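PDB 6M6T: 4-alpha-glucanotransferase from Streptococcus agalactiae, which is an amylomaltase, a glucanotransferase-family enzyme built on a TIM barrel, with pockets that hold bound glycan. Local coordinates for residues Thr69-Phe74 with Arg109-Leu113; Ala116-Leu121 with Val190-Phe194; Phe371-Gly376 with Glu411-Ala416; Ile401-Phe405 with Ile428-Leu433. All blocks are in the same frame, centred on the assembly; numbering follows the deposited sequence.

Contact 1 of 4, residues Thr69-Phe74 with Arg109-Leu113; sequences THLIDF and RRPVL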
loop_
_atom_site.group_PDB
_atom_site.type_symbol
_atom_site.label_atom_id
_atom_site.label_comp_id
_atom_site.label_asym_id
_atom_site.label_seq_id
_atom_site.Cartn_x
_atom_site.Cartn_y
_atom_site.Cartn_z
ATOM N N THR A 69 -7.621 7.526 7.434
ATOM C CA THR A 69 -7.831 8.880 7.915
ATOM C C THR A 69 -6.642 9.437 8.683
ATOM O O THR A 69 -6.593 10.650 8.905
ATOM C CB THR A 69 -9.064 8.926 8.793
ATOM O OG1 THR A 69 -9.580 10.249 8.757
ATOM C CG2 THR A 69 -8.706 8.533 10.242
ATOM N N HIS A 70 -5.686 8.599 9.086
ATOM C CA HIS A 70 -4.525 9.112 9.803
ATOM C C HIS A 70 -3.697 10.066 8.955
ATOM O O HIS A 70 -2.909 10.841 9.499
ATOM C CB HIS A 70 -3.648 7.958 10.281
ATOM C CG HIS A 70 -4.277 7.135 11.357
ATOM N ND1 HIS A 70 -3.675 6.011 11.881
ATOM C CD2 HIS A 70 -5.453 7.279 12.013
ATOM C CE1 HIS A 70 -4.457 5.494 12.814
ATOM N NE2 HIS A 70 -5.544 6.242 12.911
ATOM N N LEU A 71 -3.852 10.027 7.642
ATOM C CA LEU A 71 -3.018 10.813 6.755
ATOM C C LEU A 71 -3.594 12.191 6.482
ATOM O O LEU A 71 -2.946 12.982 5.790
ATOM C CB LEU A 71 -2.796 10.065 5.432
ATOM C CG LEU A 71 -2.321 8.624 5.578
ATOM C CD1 LEU A 71 -1.824 8.072 4.248
ATOM C CD2 LEU A 71 -1.242 8.546 6.631
ATOM N N ILE A 72 -4.777 12.505 7.009
ATOM C CA ILE A 72 -5.322 13.851 6.859
ATOM C C ILE A 72 -4.463 14.847 7.633
ATOM O O ILE A 72 -4.002 14.572 8.755
ATOM C CB ILE A 72 -6.790 13.887 7.309
ATOM C CG1 ILE A 72 -7.678 13.518 6.123
ATOM C CG2 ILE A 72 -7.165 15.256 7.857
ATOM C CD1 ILE A 72 -9.110 13.392 6.491
ATOM N N ASP A 73 -4.206 16.000 7.020
ATOM C CA ASP A 73 -3.300 16.976 7.602
ATOM C C ASP A 73 -4.088 18.012 8.381
ATOM O O ASP A 73 -5.008 18.639 7.841
ATOM C CB ASP A 73 -2.450 17.671 6.537
ATOM C CG ASP A 73 -1.424 18.615 7.145
ATOM O OD1 ASP A 73 -0.620 18.167 8.003
ATOM O OD2 ASP A 73 -1.434 19.803 6.762
ATOM N N PHE A 74 -3.710 18.199 9.644
ATOM C CA PHE A 74 -4.362 19.217 10.445
ATOM C C PHE A 74 -4.046 20.627 9.947
ATOM O O PHE A 74 -4.902 21.512 10.039
ATOM C CB PHE A 74 -3.960 19.051 11.908
ATOM C CG PHE A 74 -4.536 17.829 12.551
ATOM C CD1 PHE A 74 -5.610 17.167 11.968
ATOM C CD2 PHE A 74 -4.012 17.341 13.733
ATOM C CE1 PHE A 74 -6.149 16.045 12.553
ATOM C CE2 PHE A 74 -4.547 16.211 14.322
ATOM C CZ PHE A 74 -5.620 15.563 13.732
ATOM N N ARG A 109 -6.315 11.616 17.401
ATOM C CA ARG A 109 -6.774 12.462 16.304
ATOM C C ARG A 109 -8.257 12.771 16.383
ATOM O O ARG A 109 -8.716 13.700 15.708
ATOM C CB ARG A 109 -6.482 11.810 14.954
ATOM C CG ARG A 109 -5.032 11.471 14.731
ATOM C CD ARG A 109 -4.855 10.761 13.402
ATOM N NE ARG A 109 -5.152 11.619 12.253
ATOM C CZ ARG A 109 -4.319 12.539 11.773
ATOM N NH1 ARG A 109 -3.141 12.737 12.350
ATOM N NH2 ARG A 109 -4.669 13.267 10.721
ATOM N N ARG A 110 -9.013 12.027 17.200
ATOM C CA ARG A 110 -10.462 11.987 17.024
ATOM C C ARG A 110 -11.163 13.268 17.470
ATOM O O ARG A 110 -12.000 13.781 16.708
ATOM C CB ARG A 110 -11.028 10.746 17.722
ATOM C CG ARG A 110 -12.468 10.475 17.409
ATOM C CD ARG A 110 -12.647 10.299 15.930
ATOM N NE ARG A 110 -14.039 10.071 15.543
ATOM C CZ ARG A 110 -14.689 8.916 15.685
ATOM N NH1 ARG A 110 -14.087 7.860 16.229
ATOM N NH2 ARG A 110 -15.952 8.830 15.289
ATOM N N PRO A 111 -10.913 13.820 18.672
ATOM C CA PRO A 111 -11.436 15.172 18.971
ATOM C C PRO A 111 -11.199 16.187 17.861
ATOM O O PRO A 111 -12.106 16.961 17.520
ATOM C CB PRO A 111 -10.665 15.572 20.241
ATOM C CG PRO A 111 -9.547 14.548 20.382
ATOM C CD PRO A 111 -10.134 13.295 19.803
ATOM N N VAL A 112 -9.996 16.179 17.273
ATOM C CA VAL A 112 -9.610 17.164 16.262
ATOM C C VAL A 112 -10.420 16.983 14.979
ATOM O O VAL A 112 -10.977 17.949 14.422
ATOM C CB VAL A 112 -8.103 17.048 15.975
ATOM C CG1 VAL A 112 -7.666 18.149 15.026
ATOM C CG2 VAL A 112 -7.298 17.012 17.278
ATOM N N LEU A 113 -10.447 15.749 14.457
ATOM C CA LEU A 113 -11.221 15.473 13.251
ATOM C C LEU A 113 -12.705 15.759 13.480
ATOM O O LEU A 113 -13.386 16.299 12.599
ATOM C CB LEU A 113 -10.998 14.019 12.798
ATOM C CG LEU A 113 -9.628 13.621 12.208
ATOM C CD1 LEU A 113 -9.380 12.118 12.280
ATOM C CD2 LEU A 113 -9.469 14.110 10.781
#
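One hydrogen bond joins the segments: Arg109 NH2 of helix 105-122 donates to the backbone carbonyl Ile72 O over a very short 2.5 Å. The acceptor lies near the plane of the guanidinium, where the N-H groups point. Arginine suits this place because its chain is long enough to carry a donor from the helix to the loop backbone.

The two flat faces of the same group are also covered: one stacks on the Phe74 ring, with centres 4.4 Å apart and planes at 15°, and the other faces His70 O, 3.2 Å from Arg109 CZ. The cation is thus sandwiched between an aromatic ring and a carbonyl.

Apolar contacts close the rest. Val112 CG1 sits over the Phe74 ring, 3.5 Å from its centroid, as a CH-pi contact, and Leu113 CD2 meets the ring edge at Phe74 CE1 (4.2 Å) and reaches Ile72 CG2 (3.9 Å). The compact valine methyl fits over the ring face, and the longer leucine reaches its edge. Asp73, at the N-cap of helix 74-78, faces away and caps Leu76 N.

A largely buried charge is therefore accommodated here without an acidic partner in the facing segment: backbone carbonyl oxygens and the pi face of Phe74 provide the electron-rich surroundings, tying the loop that follows strand 43-45 to helix 105-122.

Contact 2 of 4, residues Ala116-Leu121 with Val190-Phe194; sequences AVKNFL and VTQYF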
loop_
_atom_site.group_PDB
_atom_site.type_symbol
_atom_site.label_atom_id
_atom_site.label_comp_id
_atom_site.label_asym_id
_atom_site.label_seq_id
_atom_site.Cartn_x
_atom_site.Cartn_y
_atom_site.Cartn_z
ATOM N N ALA A 116 -13.294 19.440 13.265
ATOM C CA ALA A 116 -13.263 19.888 11.872
ATOM C C ALA A 116 -14.522 19.485 11.106
ATOM O O ALA A 116 -15.017 20.252 10.274
ATOM C CB ALA A 116 -12.021 19.344 11.171
ATOM N N VAL A 117 -15.050 18.284 11.352
ATOM C CA VAL A 117 -16.252 17.843 10.645
ATOM C C VAL A 117 -17.479 18.632 11.108
ATOM O O VAL A 117 -18.336 19.015 10.293
ATOM C CB VAL A 117 -16.434 16.324 10.817
ATOM C CG1 VAL A 117 -17.792 15.871 10.287
ATOM C CG2 VAL A 117 -15.291 15.565 10.123
ATOM N N LYS A 118 -17.566 18.907 12.421
ATOM C CA LYS A 118 -18.616 19.767 12.975
ATOM C C LYS A 118 -18.572 21.162 12.370
ATOM O O LYS A 118 -19.621 21.742 12.061
ATOM C CB LYS A 118 -18.477 19.851 14.503
ATOM C CG LYS A 118 -19.379 20.880 15.205
ATOM C CD LYS A 118 -19.277 20.783 16.755
ATOM C CE LYS A 118 -20.522 20.124 17.410
ATOM N NZ LYS A 118 -20.596 18.621 17.274
ATOM N N ASN A 119 -17.362 21.721 12.190
ATOM C CA ASN A 119 -17.257 23.052 11.592
ATOM C C ASN A 119 -17.495 23.025 10.090
ATOM O O ASN A 119 -18.031 23.995 9.541
ATOM C CB ASN A 119 -15.897 23.679 11.883
ATOM C CG ASN A 119 -15.731 24.054 13.338
ATOM O OD1 ASN A 119 -16.626 24.655 13.945
ATOM N ND2 ASN A 119 -14.587 23.689 13.917
ATOM N N PHE A 120 -17.099 21.943 9.404
ATOM C CA PHE A 120 -17.376 21.845 7.974
ATOM C C PHE A 120 -18.876 21.784 7.698
ATOM O O PHE A 120 -19.350 22.381 6.724
ATOM C CB PHE A 120 -16.693 20.627 7.354
ATOM C CG PHE A 120 -17.252 20.270 5.991
ATOM C CD1 PHE A 120 -16.835 20.956 4.856
ATOM C CD2 PHE A 120 -18.229 19.289 5.849
ATOM C CE1 PHE A 120 -17.359 20.656 3.605
ATOM C CE2 PHE A 120 -18.758 18.995 4.604
ATOM C CZ PHE A 120 -18.317 19.680 3.478
ATOM N N LEU A 121 -19.641 21.060 8.529
ATOM C CA LEU A 121 -21.068 20.936 8.235
ATOM C C LEU A 121 -21.825 22.257 8.406
ATOM O O LEU A 121 -22.817 22.483 7.702
ATOM C CB LEU A 121 -21.693 19.846 9.097
ATOM C CG LEU A 121 -21.239 18.421 8.774
ATOM C CD1 LEU A 121 -21.787 17.476 9.832
ATOM C CD2 LEU A 121 -21.656 17.990 7.352
ATOM N N VAL A 190 -17.606 12.667 5.969
ATOM C CA VAL A 190 -16.898 13.928 5.831
ATOM C C VAL A 190 -15.393 13.699 5.918
ATOM O O VAL A 190 -14.613 14.322 5.185
ATOM C CB VAL A 190 -17.419 14.936 6.880
ATOM C CG1 VAL A 190 -16.526 16.166 6.964
ATOM C CG2 VAL A 190 -18.860 15.367 6.552
ATOM N N THR A 191 -14.955 12.788 6.785
ATOM C CA THR A 191 -13.526 12.493 6.802
ATOM C C THR A 191 -13.078 11.888 5.474
ATOM O O THR A 191 -11.976 12.191 5.002
ATOM C CB THR A 191 -13.155 11.584 7.978
ATOM O OG1 THR A 191 -13.957 10.392 7.966
ATOM C CG2 THR A 191 -13.347 12.327 9.291
ATOM N N GLN A 192 -13.921 11.075 4.826
ATOM C CA GLN A 192 -13.547 10.586 3.496
ATOM C C GLN A 192 -13.465 11.738 2.495
ATOM O O GLN A 192 -12.578 11.754 1.623
ATOM C CB GLN A 192 -14.523 9.505 3.018
ATOM C CG GLN A 192 -14.305 8.101 3.643
ATOM C CD GLN A 192 -12.845 7.629 3.627
ATOM O OE1 GLN A 192 -12.255 7.397 2.566
ATOM N NE2 GLN A 192 -12.271 7.466 4.813
ATOM N N TYR A 193 -14.363 12.724 2.627
ATOM C CA TYR A 193 -14.309 13.899 1.758
ATOM C C TYR A 193 -13.000 14.658 1.949
ATOM O O TYR A 193 -12.373 15.099 0.972
ATOM C CB TYR A 193 -15.504 14.812 2.029
ATOM C CG TYR A 193 -15.384 16.210 1.434
ATOM C CD1 TYR A 193 -15.674 16.447 0.090
ATOM C CD2 TYR A 193 -14.992 17.299 2.220
ATOM C CE1 TYR A 193 -15.567 17.724 -0.453
ATOM C CE2 TYR A 193 -14.883 18.575 1.679
ATOM C CZ TYR A 193 -15.170 18.781 0.345
ATOM O OH TYR A 193 -15.063 20.042 -0.193
ATOM N N PHE A 194 -12.572 14.810 3.206
ATOM C CA PHE A 194 -11.296 15.456 3.502
ATOM C C PHE A 194 -10.149 14.721 2.840
ATOM O O PHE A 194 -9.312 15.325 2.153
ATOM C CB PHE A 194 -11.062 15.488 5.006
ATOM C CG PHE A 194 -11.898 16.467 5.715
ATOM C CD1 PHE A 194 -12.256 17.656 5.096
ATOM C CD2 PHE A 194 -12.317 16.220 7.002
ATOM C CE1 PHE A 194 -13.031 18.575 5.747
ATOM C CE2 PHE A 194 -13.091 17.127 7.653
ATOM C CZ PHE A 194 -13.451 18.313 7.030
#
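An aromatic cluster of Phe120, Tyr193 and Phe194 fills the crossing of two helices, 105-122 and 182-208, whose short segments run at 90° with their axes 10.5 Å apart at closest approach. The Phe194 edge is directed at the Phe120 face in an offset edge-to-face pair, centroids 6.0 Å apart and planes at 76°. Tyr193 meets Phe120 obliquely, with Phe120 CE1 3.8 Å from Tyr193 CE2. The rings fill the crossing alongside smaller beta-branched valines, which meet at the closest backbone approach: Val117 CG2 lies 3.4 Å from Val190 CG1 and 3.7 Å from Phe194 CE2. Val190 CG1 also touches Phe120 CD2 (3.7 Å), and Leu121 CD2 reaches Val190 CG2 (3.9 Å) at the margin. Compact Ala116 leaves room for the tip of Phe194, its CB 4.3 Å from Phe194 CE2. Helix 126-134 borders the crossing through Met129 and Leu130, and helix 74-78 packs Leu77 against Ala116 and Phe194.

Contact 3 of 4, residues Phe371-Gly376 with Glu411-Ala416; sequences FYDTTG and EQKAYA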
loop_
_atom_site.group_PDB
_atom_site.type_symbol
_atom_site.label_atom_id
_atom_site.label_comp_id
_atom_site.label_asym_id
_atom_site.label_seq_id
_atom_site.Cartn_x
_atom_site.Cartn_y
_atom_site.Cartn_z
ATOM N N PHE A 371 21.681 -12.589 -5.025
ATOM C CA PHE A 371 23.085 -12.827 -4.711
ATOM C C PHE A 371 23.241 -13.951 -3.697
ATOM O O PHE A 371 24.358 -14.186 -3.224
ATOM C CB PHE A 371 23.767 -11.551 -4.182
ATOM C CG PHE A 371 23.913 -10.457 -5.218
ATOM C CD1 PHE A 371 24.842 -10.565 -6.241
ATOM C CD2 PHE A 371 23.109 -9.336 -5.179
ATOM C CE1 PHE A 371 24.965 -9.584 -7.191
ATOM C CE2 PHE A 371 23.234 -8.353 -6.132
ATOM C CZ PHE A 371 24.164 -8.478 -7.134
ATOM N N TYR A 372 22.149 -14.631 -3.331
ATOM C CA TYR A 372 22.250 -15.798 -2.464
ATOM C C TYR A 372 22.881 -16.990 -3.164
ATOM O O TYR A 372 23.309 -17.932 -2.493
ATOM C CB TYR A 372 20.871 -16.212 -1.939
ATOM C CG TYR A 372 20.248 -15.185 -1.037
ATOM C CD1 TYR A 372 20.885 -14.785 0.122
ATOM C CD2 TYR A 372 19.017 -14.614 -1.348
ATOM C CE1 TYR A 372 20.321 -13.837 0.944
ATOM C CE2 TYR A 372 18.450 -13.661 -0.545
ATOM C CZ TYR A 372 19.102 -13.276 0.603
ATOM O OH TYR A 372 18.533 -12.326 1.425
ATOM N N ASP A 373 22.949 -16.978 -4.481
ATOM C CA ASP A 373 23.538 -18.071 -5.242
ATOM C C ASP A 373 24.721 -17.500 -6.022
ATOM O O ASP A 373 24.533 -16.825 -7.037
ATOM C CB ASP A 373 22.482 -18.706 -6.136
ATOM C CG ASP A 373 23.068 -19.376 -7.343
ATOM O OD1 ASP A 373 24.278 -19.699 -7.352
ATOM O OD2 ASP A 373 22.309 -19.574 -8.315
ATOM N N THR A 374 25.939 -17.797 -5.551
ATOM C CA THR A 374 27.176 -17.283 -6.128
ATOM C C THR A 374 27.490 -17.842 -7.512
ATOM O O THR A 374 28.538 -17.479 -8.057
ATOM C CB THR A 374 28.363 -17.570 -5.202
ATOM O OG1 THR A 374 28.216 -18.864 -4.615
ATOM C CG2 THR A 374 28.440 -16.552 -4.102
ATOM N N THR A 375 26.658 -18.729 -8.078
ATOM C CA THR A 375 26.900 -19.189 -9.445
ATOM C C THR A 375 26.557 -18.109 -10.459
ATOM O O THR A 375 27.068 -18.137 -11.584
ATOM C CB THR A 375 26.079 -20.445 -9.786
ATOM O OG1 THR A 375 24.671 -20.139 -9.750
ATOM C CG2 THR A 375 26.399 -21.609 -8.845
ATOM N N GLY A 376 25.687 -17.167 -10.090
ATOM C CA GLY A 376 25.151 -16.184 -11.010
ATOM C C GLY A 376 23.893 -16.610 -11.729
ATOM O O GLY A 376 23.510 -15.970 -12.717
ATOM N N GLU A 411 31.426 -15.667 1.952
ATOM C CA GLU A 411 31.642 -15.937 0.532
ATOM C C GLU A 411 30.602 -15.211 -0.327
ATOM O O GLU A 411 30.933 -14.695 -1.401
ATOM C CB GLU A 411 31.645 -17.449 0.263
ATOM C CG GLU A 411 30.331 -18.064 -0.241
ATOM C CD GLU A 411 30.525 -19.426 -0.931
ATOM O OE1 GLU A 411 29.522 -20.005 -1.403
ATOM O OE2 GLU A 411 31.673 -19.920 -1.011
ATOM N N GLN A 412 29.351 -15.118 0.149
ATOM C CA GLN A 412 28.343 -14.322 -0.556
ATOM C C GLN A 412 28.672 -12.833 -0.505
ATOM O O GLN A 412 28.453 -12.104 -1.482
ATOM C CB GLN A 412 26.967 -14.554 0.052
ATOM C CG GLN A 412 26.119 -15.541 -0.682
ATOM C CD GLN A 412 24.970 -16.020 0.164
ATOM O OE1 GLN A 412 24.673 -15.446 1.216
ATOM N NE2 GLN A 412 24.326 -17.089 -0.276
ATOM N N LYS A 413 29.173 -12.354 0.633
ATOM C CA LYS A 413 29.611 -10.966 0.706
ATOM C C LYS A 413 30.733 -10.711 -0.283
ATOM O O LYS A 413 30.684 -9.744 -1.053
ATOM C CB LYS A 413 30.070 -10.610 2.121
ATOM C CG LYS A 413 28.990 -10.645 3.181
ATOM C CD LYS A 413 29.592 -10.580 4.586
ATOM C CE LYS A 413 30.447 -9.316 4.776
ATOM N NZ LYS A 413 29.694 -8.171 5.395
ATOM N N ALA A 414 31.771 -11.557 -0.250
ATOM C CA ALA A 414 32.902 -11.392 -1.156
ATOM C C ALA A 414 32.428 -11.345 -2.599
ATOM O O ALA A 414 32.796 -10.447 -3.370
ATOM C CB ALA A 414 33.903 -12.531 -0.952
ATOM N N TYR A 415 31.578 -12.297 -2.968
ATOM C CA TYR A 415 31.079 -12.366 -4.329
ATOM C C TYR A 415 30.294 -11.115 -4.702
ATOM O O TYR A 415 30.446 -10.592 -5.812
ATOM C CB TYR A 415 30.230 -13.619 -4.462
ATOM C CG TYR A 415 29.354 -13.664 -5.662
ATOM C CD1 TYR A 415 29.808 -14.229 -6.835
ATOM C CD2 TYR A 415 28.060 -13.173 -5.621
ATOM C CE1 TYR A 415 29.010 -14.291 -7.953
ATOM C CE2 TYR A 415 27.245 -13.238 -6.740
ATOM C CZ TYR A 415 27.734 -13.799 -7.903
ATOM O OH TYR A 415 26.956 -13.870 -9.025
ATOM N N ALA A 416 29.456 -10.611 -3.787
ATOM C CA ALA A 416 28.653 -9.423 -4.081
ATOM C C ALA A 416 29.527 -8.184 -4.216
ATOM O O ALA A 416 29.246 -7.302 -5.036
ATOM C CB ALA A 416 27.593 -9.209 -2.999
HETATM O O HOH W 1 26.883 -19.006 -2.036
#
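Glu411 reaches the loop through water: the water donates to Glu411 OE1 (2.9 Å) and is hydrogen-bonded to Thr374 OG1 (2.9 Å), a bridge that suits an exposed carboxylate. Gln412 spans the gap directly, its NE2 giving a weak hydrogen bond of 2.6 Å to Tyr372 O, while its OE1 accepts from Thr409 N; an amide can serve both as donor and acceptor. The loop facing this part of the helix follows strand 363-366 of the TIM barrel and is folded as a type I beta turn from Asp373 to Gly376. An Asx turn reinforces it, Asp373 OD1 accepting from Thr375 N at 2.7 Å, and glycine suits position 376 because the positive phi of 89° would jam a CB against the preceding carbonyl. Nearby, the Tyr372 side chain lies about 7 Å from a bound GLC and packs on Phe254, a glycan-pocket residue. One turn on from Glu411, Tyr415 points toward the loop and turns one face of its ring to Thr374, whose CA lies 3.9 Å from the ring centroid in a CH-pi contact; Tyr415 CE2 also meets the edge of the Phe371 ring at CD1 (3.6 Å). Ala416, small enough to admit that ring, brings its CB within 4.5 Å of Phe371 CD1.

Contact 4 of 4, residues Ile401-Phe405 with Ile428-Leu433; sequences INGWF and ITETVL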
loop_
_atom_site.group_PDB
_atom_site.type_symbol
_atom_site.label_atom_id
_atom_site.label_comp_id
_atom_site.label_asym_id
_atom_site.label_seq_id
_atom_site.Cartn_x
_atom_site.Cartn_y
_atom_site.Cartn_z
ATOM N N ILE A 401 19.010 -2.403 2.573
ATOM C CA ILE A 401 20.260 -2.908 1.991
ATOM C C ILE A 401 21.326 -3.078 3.064
ATOM O O ILE A 401 22.055 -4.084 3.090
ATOM C CB ILE A 401 20.760 -1.975 0.867
ATOM C CG1 ILE A 401 19.824 -2.010 -0.336
ATOM C CG2 ILE A 401 22.188 -2.341 0.447
ATOM C CD1 ILE A 401 20.043 -0.860 -1.263
ATOM N N ASN A 402 21.444 -2.094 3.959
ATOM C CA ASN A 402 22.398 -2.226 5.048
ATOM C C ASN A 402 22.115 -3.458 5.873
ATOM O O ASN A 402 23.053 -4.098 6.364
ATOM C CB ASN A 402 22.367 -0.995 5.928
ATOM C CG ASN A 402 23.317 0.049 5.451
ATOM O OD1 ASN A 402 24.336 -0.270 4.838
ATOM N ND2 ASN A 402 22.999 1.311 5.715
ATOM N N GLY A 403 20.836 -3.808 6.023
ATOM C CA GLY A 403 20.488 -5.016 6.753
ATOM C C GLY A 403 20.742 -6.282 5.952
ATOM O O GLY A 403 21.297 -7.255 6.469
ATOM N N TRP A 404 20.328 -6.292 4.679
ATOM C CA TRP A 404 20.565 -7.454 3.821
ATOM C C TRP A 404 22.045 -7.817 3.775
ATOM O O TRP A 404 22.403 -9.001 3.817
ATOM C CB TRP A 404 20.019 -7.173 2.420
ATOM C CG TRP A 404 20.664 -7.938 1.316
ATOM C CD1 TRP A 404 20.254 -9.132 0.799
ATOM C CD2 TRP A 404 21.813 -7.541 0.550
ATOM N NE1 TRP A 404 21.080 -9.509 -0.231
ATOM C CE2 TRP A 404 22.047 -8.551 -0.403
ATOM C CE3 TRP A 404 22.670 -6.432 0.584
ATOM C CZ2 TRP A 404 23.108 -8.493 -1.309
ATOM C CZ3 TRP A 404 23.725 -6.375 -0.323
ATOM C CH2 TRP A 404 23.933 -7.404 -1.254
ATOM N N PHE A 405 22.923 -6.806 3.750
ATOM C CA PHE A 405 24.357 -7.054 3.674
ATOM C C PHE A 405 24.944 -7.688 4.935
ATOM O O PHE A 405 26.027 -8.276 4.859
ATOM C CB PHE A 405 25.114 -5.763 3.362
ATOM C CG PHE A 405 26.508 -6.011 2.861
ATOM C CD1 PHE A 405 26.710 -6.700 1.674
ATOM C CD2 PHE A 405 27.616 -5.606 3.594
ATOM C CE1 PHE A 405 27.989 -6.964 1.216
ATOM C CE2 PHE A 405 28.899 -5.863 3.141
ATOM C CZ PHE A 405 29.085 -6.541 1.952
ATOM N N ILE A 428 27.915 0.459 1.256
ATOM C CA ILE A 428 27.431 -0.414 0.197
ATOM C C ILE A 428 26.031 -0.070 -0.290
ATOM O O ILE A 428 25.582 -0.638 -1.291
ATOM C CB ILE A 428 27.497 -1.890 0.642
ATOM C CG1 ILE A 428 27.420 -2.799 -0.587
ATOM C CG2 ILE A 428 26.387 -2.204 1.664
ATOM C CD1 ILE A 428 28.131 -4.066 -0.440
ATOM N N THR A 429 25.322 0.855 0.354
ATOM C CA THR A 429 24.034 1.252 -0.212
ATOM C C THR A 429 24.234 2.014 -1.514
ATOM O O THR A 429 23.495 1.816 -2.489
ATOM C CB THR A 429 23.250 2.099 0.780
ATOM O OG1 THR A 429 24.056 3.214 1.191
ATOM C CG2 THR A 429 22.846 1.264 1.989
ATOM N N GLU A 430 25.250 2.877 -1.544
ATOM C CA GLU A 430 25.630 3.570 -2.764
ATOM C C GLU A 430 26.186 2.591 -3.805
ATOM O O GLU A 430 25.918 2.736 -5.010
ATOM C CB GLU A 430 26.632 4.683 -2.405
ATOM C CG GLU A 430 25.966 5.990 -1.901
ATOM C CD GLU A 430 26.772 6.763 -0.858
ATOM O OE1 GLU A 430 26.239 7.773 -0.329
ATOM O OE2 GLU A 430 27.922 6.366 -0.556
ATOM N N THR A 431 26.907 1.556 -3.361
ATOM C CA THR A 431 27.326 0.503 -4.277
ATOM C C THR A 431 26.119 -0.132 -4.957
ATOM O O THR A 431 25.967 -0.073 -6.192
ATOM C CB THR A 431 28.129 -0.568 -3.530
ATOM O OG1 THR A 431 29.036 0.042 -2.602
ATOM C CG2 THR A 431 28.926 -1.428 -4.521
ATOM N N VAL A 432 25.245 -0.743 -4.146
ATOM C CA VAL A 432 24.123 -1.498 -4.689
ATOM C C VAL A 432 23.299 -0.612 -5.605
ATOM O O VAL A 432 22.874 -1.044 -6.682
ATOM C CB VAL A 432 23.273 -2.105 -3.553
ATOM C CG1 VAL A 432 21.990 -2.754 -4.110
ATOM C CG2 VAL A 432 24.080 -3.124 -2.769
ATOM N N LEU A 433 23.091 0.648 -5.214
ATOM C CA LEU A 433 22.226 1.519 -5.990
ATOM C C LEU A 433 22.876 1.944 -7.304
ATOM O O LEU A 433 22.175 2.116 -8.320
ATOM C CB LEU A 433 21.850 2.724 -5.143
ATOM C CG LEU A 433 20.746 2.461 -4.131
ATOM C CD1 LEU A 433 20.758 3.534 -3.071
ATOM C CD2 LEU A 433 19.430 2.469 -4.860
#
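Ile401 points toward the second helix and lies over its first turns: its CG2 is 3.8 Å from Val432 CG2 and 4.0 Å from Thr429 CG2, and its CD1 lies 4.4 Å from Leu433 CG. A branched aliphatic chain fits this buried, apolar setting, while its backbone N is bound to Asp450. Asn402, partly exposed, follows; its ND2 bonds to Lys454 O, and the Thr429 hydroxyl turns to Asp453, so the amide nitrogen and the hydroxyl both have partners, while Thr429 CG2 packs 3.6 Å from Asn402 OD1. Trp404 CZ3 lies 4.1 Å from Val432 CG2. Phe405 then receives Ile428 CD1 over its ring face, 3.6 Å from the centroid, a CH-pi contact for which a methyl and a flat ring are well matched. Both helices belong to the connection between neighbouring parallel strands 389-392 and 443-447, a beta-alpha-beta crossover of the TIM barrel that here holds more than one helix.

Overall arrangement
Contacts 1, 2 and 4 are buried, whereas contact 3 lies at the surface. Contacts 1 and 2 share helix 105-122 and touch directly, Ile72 CD1 being 3.2 Å from Phe194 CB, so loop and crossing helices form one packed region. Contacts 3 and 4 form a second, on the opposite side of the chain's centre from contact 2; their segments alternate along the chain, and Lys413 NZ lies 3.3 Å from Phe405 CE2. The chemistry follows the setting: contacts 2 and 4 are joined by apolar and aromatic side chains, contact 1 adds a buried cation held by the loop backbone, and contact 3 uses water and an amide beside its aromatic packing.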